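Local coordinates for beta-mannosidase (Trichoderma harzianum, PDB 4CVU), which probably hydrolyses beta-mannosidic bonds at the non-reducing ends of its substrates, as a fungal beta-mannosidase of glycoside hydrolase family 2, at residues G65-S70 with R80-Q85; T105-D110 with A116-C121; N417-W422 with W706-I711; G767-T772 with T801-A806. One frame throughout, in Å; residues are numbered along the deposited sequence.

Contact 1: residues G65-S70 with R80-Q85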
# COMPACT_ATOMS: atom_id res chain seq x y z
N GLY A 65 -6.04 14.92 4.55
CA GLY A 65 -5.15 14.46 3.49
C GLY A 65 -3.71 14.95 3.64
O GLY A 65 -2.91 14.78 2.73
N VAL A 66 -3.39 15.50 4.80
CA VAL A 66 -2.03 15.97 5.08
C VAL A 66 -1.11 14.76 5.35
O VAL A 66 0.07 14.75 4.98
CB VAL A 66 -2.00 16.94 6.25
CG1 VAL A 66 -0.57 17.35 6.57
CG2 VAL A 66 -2.86 18.17 5.96
N ILE A 67 -1.66 13.74 5.98
CA ILE A 67 -0.92 12.51 6.17
C ILE A 67 -1.74 11.28 5.74
O ILE A 67 -2.97 11.36 5.60
CB ILE A 67 -0.44 12.38 7.62
CG1 ILE A 67 -1.61 12.19 8.60
CG2 ILE A 67 0.37 13.61 8.00
CD1 ILE A 67 -1.15 11.87 10.04
N GLY A 68 -1.04 10.16 5.54
CA GLY A 68 -1.70 8.90 5.31
C GLY A 68 -2.04 8.21 6.64
O GLY A 68 -1.72 8.72 7.74
N GLU A 69 -2.69 7.09 6.55
CA GLU A 69 -3.19 6.41 7.70
C GLU A 69 -1.98 6.27 8.58
O GLU A 69 -0.94 5.89 8.11
CB GLU A 69 -3.74 5.04 7.34
CG GLU A 69 -3.78 4.03 8.49
CD GLU A 69 -4.50 4.52 9.74
OE1 GLU A 69 -5.56 5.08 9.67
OE2 GLU A 69 -4.01 4.29 10.87
N SER A 70 -2.12 6.68 9.83
CA SER A 70 -0.99 6.62 10.72
C SER A 70 -0.40 5.22 10.87
O SER A 70 0.79 5.14 10.93
CB SER A 70 -1.32 7.17 12.07
OG SER A 70 -2.43 7.95 11.99
N ARG A 80 6.94 11.59 13.33
CA ARG A 80 7.38 12.13 14.60
C ARG A 80 7.38 13.67 14.66
O ARG A 80 7.27 14.25 15.74
CB ARG A 80 8.75 11.57 14.97
CG ARG A 80 8.67 10.15 15.46
CD ARG A 80 10.04 9.64 15.85
NE ARG A 80 9.96 8.32 16.50
CZ ARG A 80 11.01 7.51 16.62
NH1 ARG A 80 12.21 7.91 16.20
NH2 ARG A 80 10.88 6.29 17.20
N TRP A 81 7.40 14.34 13.50
CA TRP A 81 7.22 15.78 13.48
C TRP A 81 5.92 16.25 14.10
O TRP A 81 5.76 17.44 14.41
CB TRP A 81 7.29 16.31 12.05
CG TRP A 81 6.27 15.75 11.08
CD1 TRP A 81 6.39 14.62 10.34
CD2 TRP A 81 5.04 16.35 10.70
NE1 TRP A 81 5.27 14.45 9.53
CE2 TRP A 81 4.42 15.50 9.76
CE3 TRP A 81 4.37 17.50 11.09
CZ2 TRP A 81 3.18 15.80 9.19
CZ3 TRP A 81 3.14 17.79 10.53
CH2 TRP A 81 2.56 16.95 9.59
N ILE A 82 4.95 15.35 14.25
CA ILE A 82 3.68 15.70 14.83
C ILE A 82 3.79 15.73 16.34
O ILE A 82 3.47 16.74 16.96
CB ILE A 82 2.56 14.73 14.36
CG1 ILE A 82 2.27 14.97 12.87
CG2 ILE A 82 1.30 14.93 15.17
CD1 ILE A 82 1.44 13.89 12.19
N ALA A 83 4.26 14.64 16.95
CA ALA A 83 4.41 14.61 18.41
C ALA A 83 5.38 15.69 18.91
O ALA A 83 5.29 16.10 20.06
CB ALA A 83 4.91 13.24 18.85
N ALA A 84 6.34 16.08 18.10
CA ALA A 84 7.34 17.04 18.49
C ALA A 84 6.87 18.50 18.62
O ALA A 84 7.65 19.34 19.05
CB ALA A 84 8.56 16.92 17.60
N GLN A 85 5.65 18.82 18.21
CA GLN A 85 5.13 20.20 18.29
C GLN A 85 3.74 20.36 18.91
O GLN A 85 3.03 19.41 19.11
CB GLN A 85 5.15 20.85 16.93
CG GLN A 85 4.10 20.32 16.00
CD GLN A 85 4.21 20.93 14.63
OE1 GLN A 85 3.80 22.04 14.44
NE2 GLN A 85 4.74 20.20 13.67

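Contact 2: residues T105-D110 with A116-C121. With NAG (2-acetamido-2-deoxy-beta-D-glucopyranose), chain C; NAG (2-acetamido-2-deoxy-beta-D-glucopyranose), chain B.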
# COMPACT_ATOMS: atom_id res chain seq x y z
N THR A 105 -21.31 30.11 34.05
CA THR A 105 -20.92 29.42 32.82
C THR A 105 -19.68 28.58 33.09
O THR A 105 -18.64 29.13 33.43
CB THR A 105 -20.63 30.42 31.70
OG1 THR A 105 -21.78 31.25 31.47
CG2 THR A 105 -20.28 29.71 30.38
N TRP A 106 -19.81 27.26 32.91
CA TRP A 106 -18.72 26.32 33.11
C TRP A 106 -18.28 25.62 31.81
O TRP A 106 -19.09 25.34 30.94
CB TRP A 106 -19.14 25.23 34.11
CG TRP A 106 -19.34 25.73 35.50
CD1 TRP A 106 -20.49 26.28 36.02
CD2 TRP A 106 -18.38 25.72 36.56
NE1 TRP A 106 -20.30 26.61 37.34
CE2 TRP A 106 -19.01 26.29 37.70
CE3 TRP A 106 -17.05 25.31 36.66
CZ2 TRP A 106 -18.35 26.44 38.93
CZ3 TRP A 106 -16.39 25.45 37.86
CH2 TRP A 106 -17.04 26.03 39.00
N LEU A 107 -16.98 25.37 31.71
CA LEU A 107 -16.45 24.41 30.74
C LEU A 107 -16.30 23.08 31.47
O LEU A 107 -15.68 23.01 32.53
CB LEU A 107 -15.08 24.86 30.21
CG LEU A 107 -15.00 26.23 29.56
CD1 LEU A 107 -13.58 26.55 29.13
CD2 LEU A 107 -15.94 26.31 28.37
N VAL A 108 -16.86 22.03 30.89
CA VAL A 108 -16.68 20.69 31.43
C VAL A 108 -16.03 19.81 30.37
O VAL A 108 -16.59 19.63 29.30
CB VAL A 108 -18.01 20.06 31.91
CG1 VAL A 108 -17.75 18.71 32.54
CG2 VAL A 108 -18.69 20.98 32.93
N PHE A 109 -14.87 19.26 30.70
CA PHE A 109 -14.07 18.43 29.79
C PHE A 109 -13.90 17.04 30.37
O PHE A 109 -13.27 16.86 31.41
CB PHE A 109 -12.68 19.04 29.58
CG PHE A 109 -12.68 20.39 28.90
CD1 PHE A 109 -13.03 20.50 27.56
CD2 PHE A 109 -12.28 21.53 29.58
CE1 PHE A 109 -13.02 21.71 26.91
CE2 PHE A 109 -12.26 22.76 28.94
CZ PHE A 109 -12.64 22.85 27.61
N ASP A 110 -14.49 16.05 29.72
CA ASP A 110 -14.38 14.68 30.21
C ASP A 110 -12.99 14.07 29.90
O ASP A 110 -12.59 13.07 30.54
CB ASP A 110 -15.49 13.79 29.67
CG ASP A 110 -16.85 14.17 30.21
OD1 ASP A 110 -16.98 15.10 31.04
OD2 ASP A 110 -17.82 13.54 29.79
N ALA A 116 -2.30 20.98 28.31
CA ALA A 116 -3.06 21.92 27.48
C ALA A 116 -3.15 23.30 28.16
O ALA A 116 -2.95 23.46 29.36
CB ALA A 116 -4.44 21.36 27.22
N THR A 117 -3.44 24.30 27.35
CA THR A 117 -3.69 25.64 27.86
C THR A 117 -5.07 26.02 27.31
O THR A 117 -5.23 26.18 26.11
CB THR A 117 -2.60 26.62 27.40
OG1 THR A 117 -1.33 26.18 27.87
CG2 THR A 117 -2.86 28.04 27.91
N VAL A 118 -6.05 26.14 28.20
CA VAL A 118 -7.41 26.44 27.79
C VAL A 118 -7.63 27.96 27.87
O VAL A 118 -7.30 28.57 28.89
CB VAL A 118 -8.43 25.73 28.71
CG1 VAL A 118 -9.85 25.96 28.22
CG2 VAL A 118 -8.14 24.23 28.79
N LYS A 119 -8.18 28.53 26.80
CA LYS A 119 -8.49 29.95 26.72
C LYS A 119 -9.92 30.18 26.31
O LYS A 119 -10.43 29.53 25.40
CB LYS A 119 -7.59 30.69 25.73
CG LYS A 119 -6.17 30.91 26.19
CD LYS A 119 -5.46 31.89 25.27
CE LYS A 119 -3.95 31.78 25.41
NZ LYS A 119 -3.24 33.00 24.94
N PHE A 120 -10.56 31.16 26.94
CA PHE A 120 -11.94 31.51 26.65
C PHE A 120 -12.00 33.03 26.54
O PHE A 120 -11.66 33.76 27.49
CB PHE A 120 -12.88 30.96 27.73
CG PHE A 120 -14.33 31.01 27.35
CD1 PHE A 120 -14.87 30.05 26.52
CD2 PHE A 120 -15.16 32.02 27.80
CE1 PHE A 120 -16.21 30.07 26.17
CE2 PHE A 120 -16.50 32.05 27.44
CZ PHE A 120 -17.03 31.08 26.63
N CYS A 121 -12.41 33.50 25.37
CA CYS A 121 -12.29 34.91 24.99
C CYS A 121 -10.89 35.44 25.31
O CYS A 121 -10.74 36.46 25.99
CB CYS A 121 -13.36 35.75 25.68
SG CYS A 121 -13.56 37.38 24.90
C1 NAG C . 2.58 24.38 23.93
C2 NAG C . 2.69 25.92 24.13
C3 NAG C . 3.07 26.23 25.57
C4 NAG C . 2.18 25.49 26.57
C5 NAG C . 2.03 23.99 26.21
C6 NAG C . 0.99 23.27 27.10
C7 NAG C . 3.32 27.16 22.15
C8 NAG C . 4.38 27.73 21.26
N2 NAG C . 3.69 26.50 23.24
O3 NAG C . 2.96 27.63 25.76
O4 NAG C . 2.79 25.61 27.86
O5 NAG C . 1.66 23.84 24.85
O6 NAG C . -0.33 23.67 26.79
O7 NAG C . 2.15 27.31 21.85
C1 NAG B . 1.89 26.23 28.81
C2 NAG B . 2.33 25.92 30.24
C3 NAG B . 1.41 26.59 31.27
C4 NAG B . 1.20 28.06 30.94
C5 NAG B . 0.78 28.21 29.47
C6 NAG B . 0.60 29.68 29.08
C7 NAG B . 3.33 23.68 30.54
C8 NAG B . 4.69 24.17 30.29
N2 NAG B . 2.30 24.49 30.49
O3 NAG B . 1.91 26.41 32.57
O4 NAG B . 0.18 28.54 31.80
O5 NAG B . 1.79 27.65 28.64
O6 NAG B . 1.88 30.24 29.15
O7 NAG B . 3.16 22.46 30.76

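Contact 3: residues N417-W422 with W706-I711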
# COMPACT_ATOMS: atom_id res chain seq x y z
N ASN A 417 -14.57 -15.68 30.51
CA ASN A 417 -15.39 -15.01 31.50
C ASN A 417 -14.69 -13.81 32.11
O ASN A 417 -15.29 -13.12 32.94
CB ASN A 417 -15.89 -15.98 32.57
CG ASN A 417 -14.78 -16.73 33.24
OD1 ASN A 417 -13.70 -16.20 33.37
ND2 ASN A 417 -15.00 -18.00 33.54
N MET A 418 -13.48 -13.50 31.64
CA MET A 418 -12.69 -12.40 32.19
C MET A 418 -11.72 -11.83 31.15
O MET A 418 -11.18 -12.59 30.33
CB MET A 418 -11.88 -12.88 33.43
CG MET A 418 -11.15 -11.78 34.16
SD MET A 418 -10.28 -12.40 35.64
CE MET A 418 -11.55 -12.31 36.87
N LEU A 419 -11.57 -10.50 31.18
CA LEU A 419 -10.45 -9.79 30.61
C LEU A 419 -9.70 -9.05 31.69
O LEU A 419 -10.31 -8.43 32.60
CB LEU A 419 -10.89 -8.79 29.50
CG LEU A 419 -11.61 -9.35 28.30
CD1 LEU A 419 -12.24 -8.24 27.46
CD2 LEU A 419 -10.69 -10.17 27.44
N ARG A 420 -8.38 -9.04 31.60
CA ARG A 420 -7.58 -8.12 32.35
C ARG A 420 -7.35 -6.88 31.54
O ARG A 420 -6.71 -6.96 30.50
CB ARG A 420 -6.23 -8.71 32.73
CG ARG A 420 -5.25 -7.66 33.18
CD ARG A 420 -4.13 -8.30 33.96
NE ARG A 420 -3.10 -7.33 34.33
CZ ARG A 420 -1.83 -7.34 33.94
NH1 ARG A 420 -1.35 -8.25 33.10
NH2 ARG A 420 -1.01 -6.41 34.39
N VAL A 421 -7.86 -5.75 32.02
CA VAL A 421 -7.69 -4.47 31.37
C VAL A 421 -6.32 -3.92 31.80
O VAL A 421 -6.18 -3.26 32.83
CB VAL A 421 -8.83 -3.48 31.67
CG1 VAL A 421 -8.70 -2.23 30.81
CG2 VAL A 421 -10.16 -4.12 31.40
N TRP A 422 -5.33 -4.20 30.96
CA TRP A 422 -3.93 -3.99 31.19
C TRP A 422 -3.55 -2.53 31.38
O TRP A 422 -4.04 -1.67 30.66
CB TRP A 422 -3.17 -4.58 29.98
CG TRP A 422 -1.69 -4.30 29.99
CD1 TRP A 422 -0.74 -5.02 30.67
CD2 TRP A 422 -1.00 -3.25 29.32
NE1 TRP A 422 0.51 -4.49 30.43
CE2 TRP A 422 0.37 -3.39 29.62
CE3 TRP A 422 -1.41 -2.17 28.52
CZ2 TRP A 422 1.35 -2.50 29.14
CZ3 TRP A 422 -0.45 -1.30 28.03
CH2 TRP A 422 0.91 -1.47 28.35
N TRP A 706 -1.54 -13.79 27.33
CA TRP A 706 -1.00 -12.54 26.78
C TRP A 706 -0.88 -12.73 25.27
O TRP A 706 -0.08 -13.55 24.82
CB TRP A 706 0.38 -12.19 27.41
CG TRP A 706 0.74 -10.83 26.93
CD1 TRP A 706 1.36 -10.53 25.78
CD2 TRP A 706 0.31 -9.58 27.49
NE1 TRP A 706 1.41 -9.19 25.58
CE2 TRP A 706 0.77 -8.57 26.63
CE3 TRP A 706 -0.36 -9.23 28.65
CZ2 TRP A 706 0.57 -7.25 26.88
CZ3 TRP A 706 -0.59 -7.89 28.91
CH2 TRP A 706 -0.12 -6.91 28.02
N GLN A 707 -1.63 -12.01 24.41
CA GLN A 707 -2.54 -10.93 24.72
C GLN A 707 -3.74 -11.15 23.80
O GLN A 707 -3.65 -11.90 22.82
CB GLN A 707 -1.91 -9.56 24.41
CG GLN A 707 -1.46 -9.40 22.97
CD GLN A 707 -0.48 -8.27 22.73
OE1 GLN A 707 0.69 -8.38 23.08
NE2 GLN A 707 -0.94 -7.19 22.10
N LEU A 708 -4.88 -10.54 24.14
CA LEU A 708 -6.07 -10.80 23.37
C LEU A 708 -5.86 -10.24 21.99
O LEU A 708 -6.09 -10.93 21.00
CB LEU A 708 -7.30 -10.15 24.02
CG LEU A 708 -8.58 -10.05 23.12
CD1 LEU A 708 -9.20 -11.40 22.93
CD2 LEU A 708 -9.59 -9.17 23.77
N ASN A 709 -5.44 -8.97 21.94
CA ASN A 709 -5.69 -8.16 20.75
C ASN A 709 -4.52 -7.27 20.32
O ASN A 709 -3.58 -7.07 21.11
CB ASN A 709 -6.94 -7.31 20.98
CG ASN A 709 -6.75 -6.27 22.07
OD1 ASN A 709 -6.33 -6.61 23.18
ND2 ASN A 709 -7.06 -5.01 21.77
N ASP A 710 -4.61 -6.71 19.10
CA ASP A 710 -3.54 -5.91 18.48
C ASP A 710 -3.95 -4.44 18.33
O ASP A 710 -5.10 -4.14 18.03
CB ASP A 710 -3.19 -6.38 17.05
CG ASP A 710 -2.11 -7.45 17.02
OD1 ASP A 710 -1.15 -7.39 17.80
OD2 ASP A 710 -2.22 -8.37 16.16
N ILE A 711 -2.97 -3.54 18.52
CA ILE A 711 -3.16 -2.11 18.31
C ILE A 711 -2.84 -1.65 16.88
O ILE A 711 -3.24 -0.56 16.47
CB ILE A 711 -2.27 -1.33 19.31
CG1 ILE A 711 -2.82 0.03 19.57
CG2 ILE A 711 -0.84 -1.23 18.83
CD1 ILE A 711 -2.08 0.80 20.66

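Contact 4: residues G767-T772 with T801-A806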
# COMPACT_ATOMS: atom_id res chain seq x y z
N GLY A 767 -18.96 -38.74 32.14
CA GLY A 767 -19.00 -38.82 30.68
C GLY A 767 -18.04 -39.85 30.15
O GLY A 767 -17.60 -40.74 30.87
N GLU A 768 -17.69 -39.72 28.88
CA GLU A 768 -16.79 -40.68 28.23
C GLU A 768 -15.92 -39.98 27.23
O GLU A 768 -16.31 -38.96 26.65
CB GLU A 768 -17.57 -41.78 27.49
CG GLU A 768 -18.86 -42.18 28.15
N VAL A 769 -14.77 -40.59 26.97
CA VAL A 769 -13.87 -40.13 25.94
C VAL A 769 -13.54 -41.28 25.01
O VAL A 769 -13.09 -42.33 25.45
CB VAL A 769 -12.58 -39.56 26.56
CG1 VAL A 769 -11.59 -39.14 25.49
CG2 VAL A 769 -12.92 -38.38 27.46
N SER A 770 -13.76 -41.07 23.72
CA SER A 770 -13.37 -42.06 22.72
C SER A 770 -11.94 -41.77 22.29
O SER A 770 -11.57 -40.62 22.12
CB SER A 770 -14.33 -42.08 21.53
OG SER A 770 -14.44 -40.81 20.93
N LEU A 771 -11.15 -42.82 22.14
CA LEU A 771 -9.72 -42.74 21.85
C LEU A 771 -9.41 -43.63 20.65
O LEU A 771 -9.29 -44.85 20.80
CB LEU A 771 -8.93 -43.21 23.07
CG LEU A 771 -9.22 -42.42 24.35
CD1 LEU A 771 -8.63 -43.11 25.57
CD2 LEU A 771 -8.72 -40.99 24.24
N THR A 772 -9.29 -43.00 19.48
CA THR A 772 -9.16 -43.71 18.22
C THR A 772 -7.81 -43.48 17.55
O THR A 772 -7.54 -42.39 17.06
CB THR A 772 -10.25 -43.26 17.23
OG1 THR A 772 -11.53 -43.37 17.85
CG2 THR A 772 -10.22 -44.11 15.93
N THR A 801 -9.27 -35.14 36.53
CA THR A 801 -9.06 -36.58 36.82
C THR A 801 -8.21 -37.23 35.74
O THR A 801 -8.42 -36.97 34.56
CB THR A 801 -10.43 -37.31 36.96
OG1 THR A 801 -10.23 -38.67 37.33
CG2 THR A 801 -11.22 -37.27 35.68
N GLN A 802 -7.27 -38.09 36.13
CA GLN A 802 -6.44 -38.79 35.16
C GLN A 802 -7.14 -40.06 34.63
O GLN A 802 -7.52 -40.92 35.41
CB GLN A 802 -5.08 -39.14 35.75
CG GLN A 802 -4.05 -39.48 34.68
CD GLN A 802 -2.72 -39.93 35.23
OE1 GLN A 802 -2.41 -39.68 36.37
NE2 GLN A 802 -1.94 -40.58 34.42
N ILE A 803 -7.30 -40.16 33.31
CA ILE A 803 -8.06 -41.26 32.70
C ILE A 803 -7.21 -42.25 31.90
O ILE A 803 -7.63 -43.37 31.69
CB ILE A 803 -9.22 -40.75 31.81
CG1 ILE A 803 -8.73 -39.90 30.64
CG2 ILE A 803 -10.21 -39.96 32.64
CD1 ILE A 803 -9.76 -39.78 29.52
N ILE A 804 -6.03 -41.84 31.45
CA ILE A 804 -5.14 -42.71 30.68
C ILE A 804 -3.69 -42.43 31.07
O ILE A 804 -3.29 -41.28 31.24
CB ILE A 804 -5.27 -42.48 29.15
CG1 ILE A 804 -6.60 -43.00 28.59
CG2 ILE A 804 -4.10 -43.11 28.41
CD1 ILE A 804 -6.75 -44.52 28.60
N THR A 805 -2.91 -43.48 31.23
CA THR A 805 -1.47 -43.35 31.21
C THR A 805 -0.90 -44.44 30.32
O THR A 805 -1.37 -45.58 30.37
CB THR A 805 -0.86 -43.41 32.61
OG1 THR A 805 0.51 -43.00 32.54
CG2 THR A 805 -0.94 -44.80 33.22
N ALA A 806 0.10 -44.09 29.50
CA ALA A 806 0.71 -45.05 28.57
C ALA A 806 2.12 -44.67 28.16
O ALA A 806 2.36 -43.55 27.69
CB ALA A 806 -0.15 -45.16 27.33

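Contact 1: residues G65-S70 with R80-Q85
Ile67 meets both Trp81 and Ile82 in the galactose-binding-like domain of the enzyme, within the helical excursion that joins strand 48-51 to strand 87-91. Gly65 ends helix 57-63 in a Schellman motif, with a positive phi, and segment 65-70 then runs without regular structure, facing the short, weakly bonded helix 80-83. No hydrogen bond crosses between 65-70 and 80-85; the join is apolar and rests on the two branches of Ile67. Its longer branch is wedged between the backbone N and the carbonyl carbon (chi1 67°) and runs on extended, which sends CD1 out to meet Ile82 tip to tip, with Ile67 CD1 3.9 Å from Ile82 CD1. The other branch goes to the indole: Ile67 CG2 lies 3.8 Å from Trp81 CZ2, approaching the ring at a slant. Val66 adds a looser touch at the ring's edge, where its CG1 stands 4.4 Å from Trp81 CH2.

The indole is also supported from its own segment, since Ile82 CG1 sits over one of its faces, displaced toward the rim. Leu61 of helix 57-63 touches both Ile67 and Ile82 and adds to this apolar cluster. Beyond it, Glu69 forms a salt bridge to Arg398. Gln85, just after helix 80-83, ties back to it and to a neighbouring loop: its OE1 accepts from Glu43 N and Asn42 ND2. Its NE2, lying at the edge of the Trp81 ring, donates an almost straight bond of 3.0 Å to Trp81 O (176°).

Contact 2: residues T105-D110 with A116-C121
Thr117 OG1 donates a hydrogen bond of 2.9 Å to O6 of the NAG in chain C, on the outer side of a jelly-roll-like beta-sandwich, the galactose-binding-like domain. This sugar carries the NAG of chain B on its O4, in a glycan attached to the protein itself, and Asn155 ND2 also bonds to the glycan. With chi1 at -60°, OG1 lies beside the backbone N and CG2 is turned to the second sugar, Thr117 CG2 standing 4.0 Å from C5 of the NAG in chain B. A valine here would probably leave O6 without its threonine donor and let the first sugar swing more freely.

The next residue faces the other way, into the sandwich. Strand 116-120 belongs to the six-stranded sheet and strand 105-109 to the four-stranded one; their axes approach to 10.5 Å at 150°, and no hydrogen bond joins the two segments, which meet through apolar side chains. Val118 CG1 serves two partners, lying 3.9 Å from Leu107 CD1 and 4.1 Å from Phe109 CE2, the side chains running alongside in opposite senses. Leu152 of strand 152-156 touches both Leu107 and Val118, and Leu143 of helix 140-145 packs on Phe120. Leu107 is forked across the interface: while CD1 meets the valine, Leu107 CD2 approaches the Phe120 ring obliquely, 4.3 Å from Phe120 CD1.

Contact 3: residues N417-W422 with W706-I711
The CA atoms of Leu419 and Leu708, 8.5 Å apart, are the nearest pair where strand 418-421 passes the loop after strand 702-705; both strands pair in parallel with strand 380-389. The two leucine side chains cross at a slant, with Leu419 CD2 4.0 Å from Leu708 CD2; Val411 of helix 401-413 touches both.

The larger meeting is a T-shaped pair of tryptophans. With CG anti to the backbone nitrogen (chi1 -172°), Trp706 reaches out and presents the edge of its six-membered ring to one face of the Trp422 five-membered ring, the centroids 4.8 Å apart and the planes at 71°. Trp706 CH2 comes to 3.3 Å from Trp422 CD1. An alanine in place of Trp422 would remove that face and is likely to leave a gap beside the Trp706 edge, loosening a ring that Trp717 still meets edge-to-face. Trp422 makes a further edge-to-face pair with Trp200.

Arg420 NH1 lies obliquely by Trp706, 4.3 Å from its CZ3. The guanidinium is held elsewhere: NE by Glu446 and NH1 by Glu594 in salt bridges, with NH2 bonded to Asn488. A cis peptide precedes Gln707, whose NE2 donates a nearly straight 2.8 Å bond to Asn709 O. Such a cis bond at the end of the last barrel strand, near arginine and glutamate side chains, is consistent with the active-site end of the (beta/alpha)8 barrel, as in clan GH-A glycosidases.

Contact 4: residues G767-T772 with T801-A806
Val769 and Leu771 pack against Ile803 and Ile804 between the two sheets of an immunoglobulin-like beta-sandwich, the mannosidase Ig/CBM-like domain. Strand 765-774 lies inside the four-stranded sheet, between strands 790-795 and 821-830, whereas strand 799-807 is an outer strand of the three-stranded sheet.

In backbone terms the two strands are separate, with no hydrogen bond between the segments. Val769 pairs instead with Thr791 and Ser770 with Glu825 inside their own sheet, and Leu771 O accepts from Asn784 ND2. On the other side, Ile803 and Ile804 both face Ile755 of strand 752-759 in a classic beta bulge. The bulge breaks the usual alternation, which is why two successive isoleucines both point toward 767-772.

The apolar contacts follow from this. Ile803 has its CG1 branch set between the backbone N and the carbonyl carbon (chi1 61°), and from there the side chain crosses that of Val769 at about a right angle, Ile803 CD1 lying 4.0 Å from Val769 CG2. Phe793 of strand 790-795 touches both of these residues, and Ile824 of strand 821-830 lies against Val769 and Leu771, so neighbouring strands of the same sheet add to the apolar interior. The second pair meets tip to tip. In Ile804 a chi1 of -71° places CG1 by Leu771, and a chi2 of -68° folds CD1 back to the same methyl: Leu771 CD1 is 3.6 Å from Ile804 CG1 and 3.8 Å from Ile804 CD1.

In the fold
Contact 3 lies almost at the middle of the chain, its centre about 3 Å from the chain's centre, in the barrel that probably holds the active site. Contacts 1 and 2 belong to one galactose-binding-like domain, their centres about 26 Å apart. Of these two, contact 1 comes nearer the barrel, with about 7 Å between its nearest atoms and those of contact 3, against about 16 Å for contact 2, whose strand 116-120 borders a glycan on its outer side. Contact 4 sits in an immunoglobulin-like domain beyond the barrel, its centre about 33 Å from that of contact 3 and about 67 Å from that of contact 2, on the opposite side of the chain's centre.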